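Local coordinates for Lin0431 protein (Listeria innocua, PDB 3LD7), which is of unknown function but belongs to the NusG domain II family, this chain being that domain of a longer protein, at residues A[48-53]-A[68-72]. Sequence-based numbering, arbitrary orientation.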
ATOM      1  N   ASP A  48       3.639  -4.713  -7.876  1.00 15.84           N
ATOM      2  CA  ASP A  48       4.432  -5.231  -8.972  1.00 17.35           C
ATOM      3  C   ASP A  48       5.029  -6.543  -8.514  1.00 16.80           C
ATOM      4  O   ASP A  48       5.827  -6.570  -7.576  1.00 18.16           O
ATOM      5  CB  ASP A  48       5.533  -4.234  -9.349  1.00 20.12           C
ATOM      6  CG  ASP A  48       6.265  -4.641 -10.608  1.00 25.78           C
ATOM      7  OD1 ASP A  48       5.732  -4.423 -11.715  1.00 26.92           O
ATOM      8  OD2 ASP A  48       7.380  -5.175 -10.484  1.00 30.09           O
ATOM      9  N   GLY A  49       4.639  -7.647  -9.152  1.00 16.60           N
ATOM     10  CA  GLY A  49       5.048  -8.939  -8.652  1.00 18.06           C
ATOM     11  C   GLY A  49       4.565  -9.070  -7.227  1.00 16.86           C
ATOM     12  O   GLY A  49       3.376  -8.835  -6.945  1.00 17.35           O
ATOM     13  N   GLU A  50       5.477  -9.449  -6.327  1.00 17.03           N
ATOM     14  CA  GLU A  50       5.091  -9.713  -4.936  1.00 18.24           C
ATOM     15  C   GLU A  50       5.358  -8.540  -4.013  1.00 18.23           C
ATOM     16  O   GLU A  50       5.440  -8.717  -2.803  1.00 20.73           O
ATOM     17  CB  GLU A  50       5.778 -10.984  -4.422  1.00 18.99           C
ATOM     18  CG  GLU A  50       5.552 -12.131  -5.389  1.00 20.62           C
ATOM     19  CD  GLU A  50       5.871 -13.508  -4.833  1.00 23.92           C
ATOM     20  OE1 GLU A  50       6.522 -13.613  -3.757  1.00 27.21           O
ATOM     21  OE2 GLU A  50       5.475 -14.497  -5.507  1.00 24.91           O
ATOM     22  N   ARG A  51       5.532  -7.349  -4.585  1.00 17.80           N
ATOM     23  CA  ARG A  51       5.858  -6.154  -3.789  1.00 18.29           C
ATOM     24  C   ARG A  51       4.793  -5.081  -3.952  1.00 16.17           C
ATOM     25  O   ARG A  51       4.093  -5.010  -4.991  1.00 17.18           O
ATOM     26  CB  ARG A  51       7.197  -5.539  -4.248  1.00 21.54           C
ATOM     27  CG  ARG A  51       8.390  -6.437  -4.317  1.00 28.42           C
ATOM     28  CD  ARG A  51       9.601  -5.630  -4.836  1.00 32.82           C
ATOM     29  NE  ARG A  51       9.386  -5.155  -6.210  1.00 37.94           N
ATOM     30  CZ  ARG A  51      10.159  -4.268  -6.834  1.00 40.84           C
ATOM     31  NH1 ARG A  51      11.205  -3.745  -6.212  1.00 38.88           N
ATOM     32  NH2 ARG A  51       9.881  -3.902  -8.085  1.00 43.63           N
ATOM     33  N   ILE A  52       4.675  -4.221  -2.952  1.00 15.48           N
ATOM     34  CA  ILE A  52       3.721  -3.126  -3.016  1.00 15.84           C
ATOM     35  C   ILE A  52       4.383  -1.826  -2.566  1.00 14.77           C
ATOM     36  O   ILE A  52       5.279  -1.842  -1.714  1.00 15.45           O
ATOM     37  CB  ILE A  52       2.471  -3.441  -2.157  1.00 16.01           C
ATOM     38  CG1 ILE A  52       1.385  -2.376  -2.346  1.00 16.71           C
ATOM     39  CG2 ILE A  52       2.848  -3.673  -0.687  1.00 16.51           C
ATOM     40  CD1 ILE A  52       0.055  -2.759  -1.685  1.00 18.39           C
ATOM     41  N   ARG A  53       3.957  -0.708  -3.144  1.00 13.49           N
ATOM     42  CA  ARG A  53       4.412   0.602  -2.680  1.00 12.47           C
ATOM     43  C   ARG A  53       3.360   1.647  -2.945  1.00 13.05           C
ATOM     44  O   ARG A  53       2.424   1.423  -3.727  1.00 14.63           O
ATOM     45  CB  ARG A  53       5.691   1.048  -3.402  1.00 14.70           C
ATOM     46  CG  ARG A  53       5.500   1.401  -4.880  1.00 15.63           C
ATOM     47  CD  ARG A  53       6.770   1.955  -5.507  1.00 15.59           C
ATOM     48  NE  ARG A  53       6.630   2.097  -6.947  1.00 17.01           N
ATOM     49  CZ  ARG A  53       7.626   2.429  -7.761  1.00 18.84           C
ATOM     50  NH1 ARG A  53       8.836   2.717  -7.269  1.00 22.51           N
ATOM     51  NH2 ARG A  53       7.410   2.473  -9.065  1.00 20.16           N
ATOM     52  N   GLY A  68       9.029   3.311   0.182  1.00 20.66           N
ATOM     53  CA  GLY A  68       9.295   2.480  -0.981  1.00 19.73           C
ATOM     54  C   GLY A  68       8.621   1.124  -0.946  1.00 16.75           C
ATOM     55  O   GLY A  68       7.570   0.943  -0.331  1.00 18.24           O
ATOM     56  N   TRP A  69       9.237   0.163  -1.615  1.00 18.94           N
ATOM     57  CA  TRP A  69       8.651  -1.158  -1.763  1.00 19.11           C
ATOM     58  C   TRP A  69       8.667  -1.991  -0.491  1.00 18.25           C
ATOM     59  O   TRP A  69       9.672  -2.023   0.239  1.00 22.15           O
ATOM     60  CB  TRP A  69       9.396  -1.962  -2.817  1.00 20.03           C
ATOM     61  CG  TRP A  69       9.336  -1.462  -4.214  1.00 20.57           C
ATOM     62  CD1 TRP A  69      10.347  -0.863  -4.912  1.00 21.89           C
ATOM     63  CD2 TRP A  69       8.233  -1.583  -5.128  1.00 19.07           C
ATOM     64  NE1 TRP A  69       9.939  -0.582  -6.197  1.00 22.34           N
ATOM     65  CE2 TRP A  69       8.654  -1.027  -6.365  1.00 20.36           C
ATOM     66  CE3 TRP A  69       6.939  -2.102  -5.024  1.00 18.34           C
ATOM     67  CZ2 TRP A  69       7.814  -0.948  -7.480  1.00 19.80           C
ATOM     68  CZ3 TRP A  69       6.096  -2.045  -6.158  1.00 19.69           C
ATOM     69  CH2 TRP A  69       6.543  -1.466  -7.363  1.00 19.63           C
ATOM     70  N   LYS A  70       7.569  -2.713  -0.265  1.00 18.01           N
ATOM     71  CA  LYS A  70       7.456  -3.622   0.873  1.00 18.60           C
ATOM     72  C   LYS A  70       6.960  -4.976   0.401  1.00 19.93           C
ATOM     73  O   LYS A  70       6.235  -5.069  -0.596  1.00 19.77           O
ATOM     74  CB  LYS A  70       6.522  -3.056   1.945  1.00 19.67           C
ATOM     75  CG  LYS A  70       6.984  -1.746   2.522  1.00 19.40           C
ATOM     76  CD  LYS A  70       8.263  -1.903   3.330  1.00 20.87           C
ATOM     77  CE  LYS A  70       8.683  -0.544   3.887  1.00 24.18           C
ATOM     78  NZ  LYS A  70       9.916  -0.659   4.727  1.00 26.09           N
ATOM     79  N   SER A  71       7.352  -6.035   1.096  1.00 21.73           N
ATOM     80  CA  SER A  71       6.994  -7.370   0.636  1.00 22.37           C
ATOM     81  C   SER A  71       6.979  -8.441   1.721  1.00 22.85           C
ATOM     82  O   SER A  71       6.522  -9.556   1.483  1.00 24.20           O
ATOM     83  CB  SER A  71       7.942  -7.814  -0.483  1.00 23.24           C
ATOM     84  OG  SER A  71       9.251  -8.036   0.038  1.00 27.82           O
ATOM     85  N   LYS A  72       7.473  -8.104   2.906  1.00 22.57           N
ATOM     86  CA  LYS A  72       7.627  -9.088   3.964  1.00 23.93           C
ATOM     87  C   LYS A  72       6.600  -8.968   5.082  1.00 22.55           C
ATOM     88  O   LYS A  72       6.122  -7.879   5.379  1.00 22.32           O
ATOM     89  CB  LYS A  72       9.033  -9.004   4.558  1.00 25.61           C
ATOM     90  CG  LYS A  72      10.113  -9.455   3.590  1.00 30.32           C
ATOM     91  CD  LYS A  72      11.459  -9.578   4.290  1.00 36.56           C
ATOM     92  CE  LYS A  72      12.542 -10.040   3.325  1.00 41.33           C
ATOM     93  NZ  LYS A  72      12.235 -11.368   2.718  1.00 44.03           N
TER
HETATM   94  O   HOH W   1       5.852 -10.634  -0.947  1.00 25.97           O
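Trp69 is sandwiched between Arg51 and Arg53, a worked example of one indole taking a cation-pi stack on one face and, on the opposite face, a CH-pi contact plus a near-parallel guanidinium. The guanidinium of Arg51 stacks at 16° to the ring, its CZ 3.6 Å from the centroid of the Trp69 five-membered ring. Its NH1 lies over the CD1/NE1 side; NE1 being also a donor, the two make no hydrogen bond. On the other face Arg53 CD sits over the centre of the six-membered ring, 3.6 Å from its centroid, and the guanidinium lies nearly parallel (14°) with Trp69 CZ2 over its centre, Arg53 NE being 3.3 Å from CZ2. Arg51 bends at chi3 (-64°) to turn its guanidinium onto the indole, whereas Arg53 runs extended from CG to NE across it. CB of Asp48 touches CH2 of Trp69 at 3.6 Å.

At the edge of the indole, where Ile52 N lies in the ring plane, Ile52 and Lys70 form a single antiparallel hydrogen-bonded bridge, Ile52 N to Lys70 O at 3.0 Å and Lys70 N to Ile52 O at 2.8 Å. The bridge joins the outermost strand 51-57 of the three-stranded sheet to the loop that runs from helix 63-67 to strand 76-79, an outermost strand of the four-stranded sheet. Ile52 points away from this loop into the interior, against Ala10, Ile12 and Ile88.

In the second shell, a salt bridge from Arg53 NH2 to Glu46 of the adjacent strand probably fixes the orientation of the Arg53 guanidinium, and Asp48 OD2 lies at the edge of that of Arg51, a long pairing with NH2. Asp48 and Arg51 also close a type II' turn. Beyond it, a water donates to both Glu50 O and Ser71 O.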